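Local coordinates for LYND (Lyngbya aestuarii, PDB 4V1T), which probably catalyses the ATP-dependent cyclodehydration of cysteine residues in precursor peptides to thiazolines, as a YcaO-family heterocyclase, at residues Q483-D486 / A490-W493; Q455-S460 / T509-Y514; G430-D435 / H515-P520. All coordinates share one frame; numbering follows the deposited sequence.

Interaction 1: Q483-D486 / A490-W493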
loop_
_atom_site.group_PDB
_atom_site.type_symbol
_atom_site.label_atom_id
_atom_site.label_comp_id
_atom_site.label_asym_id
_atom_site.label_seq_id
_atom_site.Cartn_x
_atom_site.Cartn_y
_atom_site.Cartn_z
ATOM N N GLN B 483 -29.765 -31.868 -16.296
ATOM C CA GLN B 483 -30.645 -33.025 -16.376
ATOM C C GLN B 483 -31.722 -32.890 -15.303
ATOM O O GLN B 483 -31.586 -32.090 -14.372
ATOM C CB GLN B 483 -29.862 -34.328 -16.183
ATOM C CG GLN B 483 -28.717 -34.538 -17.164
ATOM C CD GLN B 483 -27.807 -35.675 -16.756
ATOM O OE1 GLN B 483 -28.173 -36.507 -15.934
ATOM N NE2 GLN B 483 -26.609 -35.710 -17.323
ATOM N N ARG B 484 -32.791 -33.669 -15.424
ATOM C CA ARG B 484 -33.860 -33.606 -14.443
ATOM C C ARG B 484 -33.433 -34.251 -13.145
ATOM O O ARG B 484 -32.561 -35.100 -13.114
ATOM C CB ARG B 484 -35.142 -34.266 -14.967
ATOM C CG ARG B 484 -35.919 -33.378 -15.927
ATOM C CD ARG B 484 -37.374 -33.765 -16.001
ATOM N NE ARG B 484 -38.215 -32.889 -15.187
ATOM C CZ ARG B 484 -39.022 -31.938 -15.658
ATOM N NH1 ARG B 484 -39.133 -31.702 -16.960
ATOM N NH2 ARG B 484 -39.737 -31.219 -14.811
ATOM N N PHE B 485 -34.058 -33.824 -12.065
ATOM C CA PHE B 485 -33.792 -34.387 -10.761
ATOM C C PHE B 485 -34.576 -35.678 -10.537
ATOM O O PHE B 485 -35.790 -35.641 -10.361
ATOM C CB PHE B 485 -34.168 -33.374 -9.701
ATOM C CG PHE B 485 -33.991 -33.875 -8.309
ATOM C CD1 PHE B 485 -32.731 -34.081 -7.806
ATOM C CD2 PHE B 485 -35.085 -34.128 -7.501
ATOM C CE1 PHE B 485 -32.556 -34.536 -6.528
ATOM C CE2 PHE B 485 -34.918 -34.584 -6.216
ATOM C CZ PHE B 485 -33.651 -34.794 -5.728
ATOM N N ASP B 486 -33.881 -36.811 -10.561
ATOM C CA ASP B 486 -34.479 -38.105 -10.202
ATOM C C ASP B 486 -34.656 -38.213 -8.687
ATOM O O ASP B 486 -33.717 -38.540 -7.950
ATOM C CB ASP B 486 -33.622 -39.258 -10.722
ATOM C CG ASP B 486 -34.260 -40.619 -10.484
ATOM O OD1 ASP B 486 -35.443 -40.673 -10.098
ATOM O OD2 ASP B 486 -33.576 -41.639 -10.694
ATOM N N ALA B 490 -30.928 -41.306 -3.844
ATOM C CA ALA B 490 -30.384 -40.765 -2.612
ATOM C C ALA B 490 -29.313 -39.752 -2.999
ATOM O O ALA B 490 -28.526 -39.989 -3.908
ATOM C CB ALA B 490 -29.807 -41.858 -1.739
ATOM N N ILE B 491 -29.303 -38.616 -2.315
ATOM C CA ILE B 491 -28.385 -37.524 -2.641
ATOM C C ILE B 491 -27.947 -36.844 -1.365
ATOM O O ILE B 491 -28.458 -37.143 -0.292
ATOM C CB ILE B 491 -29.041 -36.486 -3.562
ATOM C CG1 ILE B 491 -30.246 -35.867 -2.851
ATOM C CG2 ILE B 491 -29.439 -37.138 -4.889
ATOM C CD1 ILE B 491 -31.022 -34.913 -3.692
ATOM N N GLU B 492 -26.996 -35.926 -1.488
ATOM C CA GLU B 492 -26.532 -35.154 -0.338
ATOM C C GLU B 492 -27.287 -33.839 -0.228
ATOM O O GLU B 492 -27.253 -33.014 -1.142
ATOM C CB GLU B 492 -25.031 -34.913 -0.437
ATOM C CG GLU B 492 -24.225 -36.187 -0.198
ATOM C CD GLU B 492 -22.730 -35.960 -0.177
ATOM O OE1 GLU B 492 -22.245 -35.071 -0.908
ATOM O OE2 GLU B 492 -22.033 -36.678 0.566
ATOM N N TRP B 493 -28.001 -33.670 0.884
ATOM C CA TRP B 493 -28.714 -32.426 1.161
ATOM C C TRP B 493 -27.929 -31.609 2.176
ATOM O O TRP B 493 -27.312 -32.170 3.084
ATOM C CB TRP B 493 -30.118 -32.689 1.693
ATOM C CG TRP B 493 -31.005 -33.490 0.787
ATOM C CD1 TRP B 493 -31.008 -34.846 0.630
ATOM C CD2 TRP B 493 -32.047 -32.986 -0.063
ATOM N NE1 TRP B 493 -31.983 -35.216 -0.271
ATOM C CE2 TRP B 493 -32.630 -34.092 -0.711
ATOM C CE3 TRP B 493 -32.535 -31.710 -0.343
ATOM C CZ2 TRP B 493 -33.683 -33.957 -1.620
ATOM C CZ3 TRP B 493 -33.572 -31.577 -1.244
ATOM C CH2 TRP B 493 -34.135 -32.695 -1.875
#
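Phe485 and Ile491 approach from opposite directions, the ring reaching in from the loop 483-486, and a single isoleucine methyl meets the ring's edge. Ile491 CD1 lies in the plane of the phenyl ring, 3.2 Å from Phe485 CE1 and 3.3 Å from Phe485 CZ. The near-equal distances show the methyl lying across the CE1-CZ bond; both are unusually short for carbon-carbon packing, so a tight fit is only tentatively indicated. Torsions on both sides produce this approach. In Phe485, CG stands anti to the backbone N (chi1 177°), sending the ring out from its loop. In Ile491, CG1 sits between the backbone N and the carbonyl carbon (chi1 61°), and the chain then runs extended to CD1 (chi2 -176°).

Ile491 lies in the first part of strand 491-498 of the antiparallel sheet in the YcaO domain, and the contact therefore tucks the loop 483-486 against the strand that follows it. Ile491 is paired through its backbone with Ala441, on the neighbouring strand 439-441. At Glu492 the alternation of the strand turns the side chain away from the phenyl ring.

Trp493 returns to the side of Ile491. Its indole lays one face over the isoleucine methyl, with Ile491 CD1 3.2 Å above the plane and displaced toward the rim, so the same methyl meets both an indole face and a phenyl edge, in directions roughly at right angles to each other. The direct meeting of the rings is lighter: Phe485 CZ comes within 4.2 Å of Trp493 CZ2. The buried indole N-H is satisfied by Ala441 O, while Phe524 and His452 make edge-to-face pairs with Phe485.

Interaction 2: Q455-S460 / T509-Y514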
loop_
_atom_site.group_PDB
_atom_site.type_symbol
_atom_site.label_atom_id
_atom_site.label_comp_id
_atom_site.label_asym_id
_atom_site.label_seq_id
_atom_site.Cartn_x
_atom_site.Cartn_y
_atom_site.Cartn_z
ATOM N N GLN B 455 -37.762 -25.941 -7.614
ATOM C CA GLN B 455 -38.341 -24.740 -7.017
ATOM C C GLN B 455 -37.369 -23.551 -7.083
ATOM O O GLN B 455 -37.774 -22.387 -7.030
ATOM C CB GLN B 455 -38.719 -25.005 -5.564
ATOM C CG GLN B 455 -39.918 -25.911 -5.395
ATOM C CD GLN B 455 -40.283 -26.084 -3.941
ATOM O OE1 GLN B 455 -40.619 -25.112 -3.257
ATOM N NE2 GLN B 455 -40.202 -27.320 -3.448
ATOM N N CYS B 456 -36.083 -23.847 -7.198
ATOM C CA CYS B 456 -35.077 -22.800 -7.274
ATOM C C CYS B 456 -34.694 -22.517 -8.716
ATOM O O CYS B 456 -34.572 -21.363 -9.101
ATOM C CB CYS B 456 -33.851 -23.199 -6.468
ATOM S SG CYS B 456 -34.228 -23.457 -4.724
ATOM N N LEU B 457 -34.524 -23.576 -9.506
ATOM C CA LEU B 457 -34.047 -23.441 -10.877
ATOM C C LEU B 457 -35.092 -22.804 -11.775
ATOM O O LEU B 457 -34.808 -21.846 -12.479
ATOM C CB LEU B 457 -33.633 -24.804 -11.437
ATOM C CG LEU B 457 -32.511 -25.532 -10.686
ATOM C CD1 LEU B 457 -32.322 -26.933 -11.241
ATOM C CD2 LEU B 457 -31.201 -24.748 -10.726
ATOM N N CYS B 458 -36.302 -23.339 -11.740
ATOM C CA CYS B 458 -37.414 -22.810 -12.520
ATOM C C CYS B 458 -37.176 -22.928 -14.035
ATOM O O CYS B 458 -37.467 -22.005 -14.792
ATOM C CB CYS B 458 -37.695 -21.342 -12.143
ATOM S SG CYS B 458 -38.065 -21.042 -10.396
ATOM N N PHE B 459 -36.648 -24.064 -14.477
ATOM C CA PHE B 459 -36.589 -24.365 -15.901
ATOM C C PHE B 459 -37.966 -24.875 -16.371
ATOM O O PHE B 459 -38.694 -25.505 -15.611
ATOM C CB PHE B 459 -35.520 -25.419 -16.193
ATOM C CG PHE B 459 -34.117 -24.899 -16.122
ATOM C CD1 PHE B 459 -33.551 -24.246 -17.206
ATOM C CD2 PHE B 459 -33.349 -25.086 -14.986
ATOM C CE1 PHE B 459 -32.250 -23.773 -17.155
ATOM C CE2 PHE B 459 -32.043 -24.607 -14.922
ATOM C CZ PHE B 459 -31.491 -23.952 -16.008
ATOM N N SER B 460 -38.325 -24.597 -17.616
ATOM C CA SER B 460 -39.605 -25.064 -18.149
ATOM C C SER B 460 -39.545 -26.557 -18.464
ATOM O O SER B 460 -38.458 -27.135 -18.549
ATOM C CB SER B 460 -39.985 -24.294 -19.410
ATOM O OG SER B 460 -39.313 -24.821 -20.535
ATOM N N THR B 509 -26.933 -30.287 -2.014
ATOM C CA THR B 509 -25.616 -29.697 -1.841
ATOM C C THR B 509 -25.121 -29.095 -3.149
ATOM O O THR B 509 -24.375 -28.114 -3.150
ATOM C CB THR B 509 -24.611 -30.749 -1.320
ATOM O OG1 THR B 509 -25.123 -31.352 -0.121
ATOM C CG2 THR B 509 -23.277 -30.120 -1.004
ATOM N N ALA B 510 -25.562 -29.669 -4.265
ATOM C CA ALA B 510 -25.131 -29.222 -5.588
ATOM C C ALA B 510 -25.555 -27.784 -5.882
ATOM O O ALA B 510 -24.951 -27.115 -6.723
ATOM C CB ALA B 510 -25.671 -30.162 -6.654
ATOM N N LEU B 511 -26.603 -27.320 -5.206
ATOM C CA LEU B 511 -27.083 -25.947 -5.375
ATOM C C LEU B 511 -26.403 -24.950 -4.432
ATOM O O LEU B 511 -26.367 -23.756 -4.714
ATOM C CB LEU B 511 -28.595 -25.882 -5.152
ATOM C CG LEU B 511 -29.493 -26.171 -6.359
ATOM C CD1 LEU B 511 -30.941 -26.093 -5.929
ATOM C CD2 LEU B 511 -29.238 -25.193 -7.497
ATOM N N CYS B 512 -25.874 -25.454 -3.323
ATOM C CA CYS B 512 -25.386 -24.611 -2.236
ATOM C C CYS B 512 -23.922 -24.196 -2.381
ATOM O O CYS B 512 -23.502 -23.227 -1.767
ATOM C CB CYS B 512 -25.574 -25.341 -0.905
ATOM S SG CYS B 512 -27.301 -25.704 -0.505
ATOM N N TYR B 513 -23.155 -24.930 -3.177
ATOM C CA TYR B 513 -21.732 -24.658 -3.341
ATOM C C TYR B 513 -21.296 -24.817 -4.789
ATOM O O TYR B 513 -21.919 -25.551 -5.557
ATOM C CB TYR B 513 -20.919 -25.591 -2.454
ATOM C CG TYR B 513 -21.326 -25.533 -1.002
ATOM C CD1 TYR B 513 -20.845 -24.526 -0.165
ATOM C CD2 TYR B 513 -22.202 -26.476 -0.468
ATOM C CE1 TYR B 513 -21.219 -24.464 1.164
ATOM C CE2 TYR B 513 -22.576 -26.425 0.859
ATOM C CZ TYR B 513 -22.085 -25.415 1.668
ATOM O OH TYR B 513 -22.453 -25.352 2.983
ATOM N N TYR B 514 -20.223 -24.121 -5.149
ATOM C CA TYR B 514 -19.645 -24.233 -6.485
ATOM C C TYR B 514 -18.957 -25.575 -6.676
ATOM O O TYR B 514 -18.347 -26.114 -5.745
ATOM C CB TYR B 514 -18.614 -23.119 -6.744
ATOM C CG TYR B 514 -19.162 -21.713 -6.712
ATOM C CD1 TYR B 514 -20.300 -21.375 -7.421
ATOM C CD2 TYR B 514 -18.531 -20.715 -5.967
ATOM C CE1 TYR B 514 -20.800 -20.091 -7.395
ATOM C CE2 TYR B 514 -19.029 -19.432 -5.932
ATOM C CZ TYR B 514 -20.158 -19.124 -6.652
ATOM O OH TYR B 514 -20.646 -17.839 -6.628
#
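Leu511 meets Cys456 and Leu457 with its two methyls, one to each residue. The contact joins the end of the short helix 454-457 to the single turn 509-512 that follows strand 503-508 in the YcaO domain. It is a small apolar helix-to-helix packing without a hydrogen bond across it. The backbones stay well apart, Cys456 CA and Leu511 CA being 8.8 Å from each other, and the side chains bridge the interval. Of the 107 Å² buried in total, 57 Å² belongs to Leu511, in keeping with its place in the middle of the contact.

The tighter part is the leucine pair. Both residues are buried, and Leu457 CD2 touches Leu511 CD2 at 3.8 Å, methyl against methyl, with the two side chains crossing at a slant. Leu457 reaches there because CG stands anti to its carbonyl carbon (chi1 -60°), which brings the branched end closer to Leu511 than the direction of its CB alone would suggest. The branch is used unequally: Leu457 CD1 lies 5.1 Å from the same Leu511 methyl, beyond contact.

The looser part lies at Cys456, a partly exposed residue whose CB points toward the turn. Here the gap widens, Cys456 CB being 4.1 Å from Leu511 CD1, and the touching atom is the methylene carbon. Leu507, on strand 503-508, also receives this cysteine. Just past Leu457 the helix ends, and Cys458, with positive phi, turns the chain aside. Opposite, the turn carrying Leu511 is itself weakly bonded: Tyr513 N reaches Thr509 O only by a weak bond, whereas the shorter-range link from Cys512 N to Thr509 O measures 3.1 Å. At this contact's partly exposed end the thiol recedes further than its methylene, Cys456 SG lying 4.4 Å from Leu511 CD1.

Interaction 3: G430-D435 / H515-P520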
loop_
_atom_site.group_PDB
_atom_site.type_symbol
_atom_site.label_atom_id
_atom_site.label_comp_id
_atom_site.label_asym_id
_atom_site.label_seq_id
_atom_site.Cartn_x
_atom_site.Cartn_y
_atom_site.Cartn_z
ATOM N N GLY B 430 -17.394 -20.005 -1.516
ATOM C CA GLY B 430 -18.522 -20.763 -2.024
ATOM C C GLY B 430 -18.141 -22.092 -2.651
ATOM O O GLY B 430 -19.013 -22.894 -2.983
ATOM N N ILE B 431 -16.843 -22.325 -2.823
ATOM C CA ILE B 431 -16.372 -23.521 -3.498
ATOM C C ILE B 431 -16.437 -24.743 -2.596
ATOM O O ILE B 431 -16.091 -24.686 -1.420
ATOM C CB ILE B 431 -14.938 -23.346 -4.012
ATOM C CG1 ILE B 431 -14.875 -22.197 -5.025
ATOM C CG2 ILE B 431 -14.442 -24.637 -4.667
ATOM C CD1 ILE B 431 -13.466 -21.712 -5.319
ATOM N N PHE B 432 -16.866 -25.858 -3.171
ATOM C CA PHE B 432 -17.027 -27.098 -2.424
ATOM C C PHE B 432 -15.666 -27.722 -2.124
ATOM O O PHE B 432 -14.954 -28.130 -3.035
ATOM C CB PHE B 432 -17.914 -28.067 -3.210
ATOM C CG PHE B 432 -18.137 -29.386 -2.525
ATOM C CD1 PHE B 432 -19.010 -29.493 -1.456
ATOM C CD2 PHE B 432 -17.490 -30.523 -2.969
ATOM C CE1 PHE B 432 -19.224 -30.711 -0.840
ATOM C CE2 PHE B 432 -17.691 -31.738 -2.351
ATOM C CZ PHE B 432 -18.561 -31.831 -1.287
ATOM N N GLN B 433 -15.313 -27.792 -0.840
ATOM C CA GLN B 433 -14.042 -28.378 -0.406
ATOM C C GLN B 433 -14.177 -29.855 -0.018
ATOM O O GLN B 433 -13.219 -30.625 -0.132
ATOM C CB GLN B 433 -13.479 -27.601 0.782
ATOM C CG GLN B 433 -13.221 -26.130 0.509
ATOM C CD GLN B 433 -12.611 -25.419 1.701
ATOM O OE1 GLN B 433 -12.120 -26.056 2.638
ATOM N NE2 GLN B 433 -12.638 -24.089 1.674
ATOM N N GLY B 434 -15.362 -30.235 0.447
ATOM C CA GLY B 434 -15.632 -31.601 0.859
ATOM C C GLY B 434 -15.959 -31.754 2.340
ATOM O O GLY B 434 -16.168 -32.866 2.809
ATOM N N ASP B 435 -16.017 -30.644 3.070
ATOM C CA ASP B 435 -16.309 -30.659 4.508
ATOM C C ASP B 435 -17.594 -29.911 4.847
ATOM O O ASP B 435 -17.864 -29.634 6.007
ATOM C CB ASP B 435 -15.138 -30.046 5.286
ATOM C CG ASP B 435 -14.876 -28.603 4.906
ATOM O OD1 ASP B 435 -15.424 -28.145 3.876
ATOM O OD2 ASP B 435 -14.117 -27.922 5.637
ATOM N N HIS B 515 -19.030 -26.084 -7.902
ATOM C CA HIS B 515 -18.267 -27.246 -8.318
ATOM C C HIS B 515 -18.470 -28.451 -7.409
ATOM O O HIS B 515 -17.515 -29.127 -7.061
ATOM C CB HIS B 515 -16.772 -26.904 -8.412
ATOM C CG HIS B 515 -16.475 -25.772 -9.344
ATOM N ND1 HIS B 515 -16.230 -24.491 -8.904
ATOM C CD2 HIS B 515 -16.411 -25.724 -10.696
ATOM C CE1 HIS B 515 -16.015 -23.703 -9.941
ATOM N NE2 HIS B 515 -16.121 -24.426 -11.040
ATOM N N TYR B 516 -19.719 -28.713 -7.031
ATOM C CA TYR B 516 -20.054 -29.953 -6.341
ATOM C C TYR B 516 -20.102 -31.051 -7.382
ATOM O O TYR B 516 -20.831 -30.929 -8.348
ATOM C CB TYR B 516 -21.399 -29.843 -5.633
ATOM C CG TYR B 516 -21.838 -31.130 -4.985
ATOM C CD1 TYR B 516 -21.398 -31.478 -3.711
ATOM C CD2 TYR B 516 -22.682 -32.009 -5.648
ATOM C CE1 TYR B 516 -21.788 -32.663 -3.120
ATOM C CE2 TYR B 516 -23.078 -33.193 -5.059
ATOM C CZ TYR B 516 -22.625 -33.511 -3.795
ATOM O OH TYR B 516 -23.001 -34.679 -3.198
ATOM N N PRO B 517 -19.341 -32.134 -7.192
ATOM C CA PRO B 517 -19.338 -33.161 -8.236
ATOM C C PRO B 517 -20.585 -34.051 -8.211
ATOM O O PRO B 517 -20.929 -34.601 -7.158
ATOM C CB PRO B 517 -18.083 -33.991 -7.916
ATOM C CG PRO B 517 -17.598 -33.531 -6.559
ATOM C CD PRO B 517 -18.625 -32.595 -5.992
ATOM N N LEU B 518 -21.245 -34.170 -9.358
ATOM C CA LEU B 518 -22.374 -35.089 -9.525
ATOM C C LEU B 518 -22.023 -36.182 -10.526
ATOM O O LEU B 518 -21.204 -35.964 -11.412
ATOM C CB LEU B 518 -23.616 -34.335 -9.990
ATOM C CG LEU B 518 -24.294 -33.446 -8.944
ATOM C CD1 LEU B 518 -25.414 -32.649 -9.577
ATOM C CD2 LEU B 518 -24.840 -34.275 -7.789
ATOM N N PRO B 519 -22.630 -37.372 -10.382
ATOM C CA PRO B 519 -22.418 -38.412 -11.394
ATOM C C PRO B 519 -22.883 -37.949 -12.776
ATOM O O PRO B 519 -23.830 -37.173 -12.852
ATOM C CB PRO B 519 -23.275 -39.580 -10.890
ATOM C CG PRO B 519 -23.451 -39.325 -9.433
ATOM C CD PRO B 519 -23.487 -37.840 -9.279
ATOM N N PRO B 520 -22.220 -38.405 -13.852
ATOM C CA PRO B 520 -22.569 -37.918 -15.190
ATOM C C PRO B 520 -24.012 -38.223 -15.587
ATOM O O PRO B 520 -24.582 -37.502 -16.399
ATOM C CB PRO B 520 -21.589 -38.666 -16.108
ATOM C CG PRO B 520 -20.449 -39.058 -15.221
ATOM C CD PRO B 520 -21.061 -39.316 -13.882
#
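Phe432 and Tyr516 form a T-shaped pair that joins two irregular loops of the YcaO domain at its surface, one following helix 413-429 and the other following the turn 509-512. As an aromatic interaction it is well defined: the edge of Tyr516 points at the face of Phe432, the centroids are 4.9 Å apart and the planes stand at 75°. Tyr516 CD1 sits over the middle of the phenyl ring, 3.6 Å above its plane. Both side chains have CG anti to the backbone N (chi1 180° and 176°), which sends the rings out side by side. The tyrosine hydroxyl has its polar partner outside this contact, Glu492 OE1, though the modelled bond is improbably short.

Apolar packing comes from Pro517, which crosses Phe432 at about a right angle and places Pro517 CD 3.8 Å from Phe432 CD2. Replacing Phe432 with an alanine would probably open a gap beside Pro517 and leave the Tyr516 edge without the face it rests on.

Backbone polar atoms also come near this side chain. His515 O lies 4.0 Å from Phe432 CB, and on the face opposite Tyr516 the backbone Gly434 N stands 3.8 Å above the ring centre.

Interactions 1 and 2 are interior and apolar, whereas interaction 3 lies at the surface and relies on an aromatic T. Their chemistry differs accordingly: interaction 1 sets a methyl against two aromatic groups, and interaction 2 is mainly aliphatic. All three belong to one corner of the YcaO domain, their centres 11 to 13 Å apart. Interactions 2 and 3 use consecutive segments, 509-514 and 515-520. Backbone bonds join interactions 1 and 2, and 2 and 3; a side-chain bond, from Gln483 NE2 to Pro520 O, joins 1 and 3. Strand 491-498 is bonded to the turn of interaction 2 through Glu492 O and Thr509 N, 2.9 Å apart, and Tyr514 by its backbone to Gly430 and Phe432.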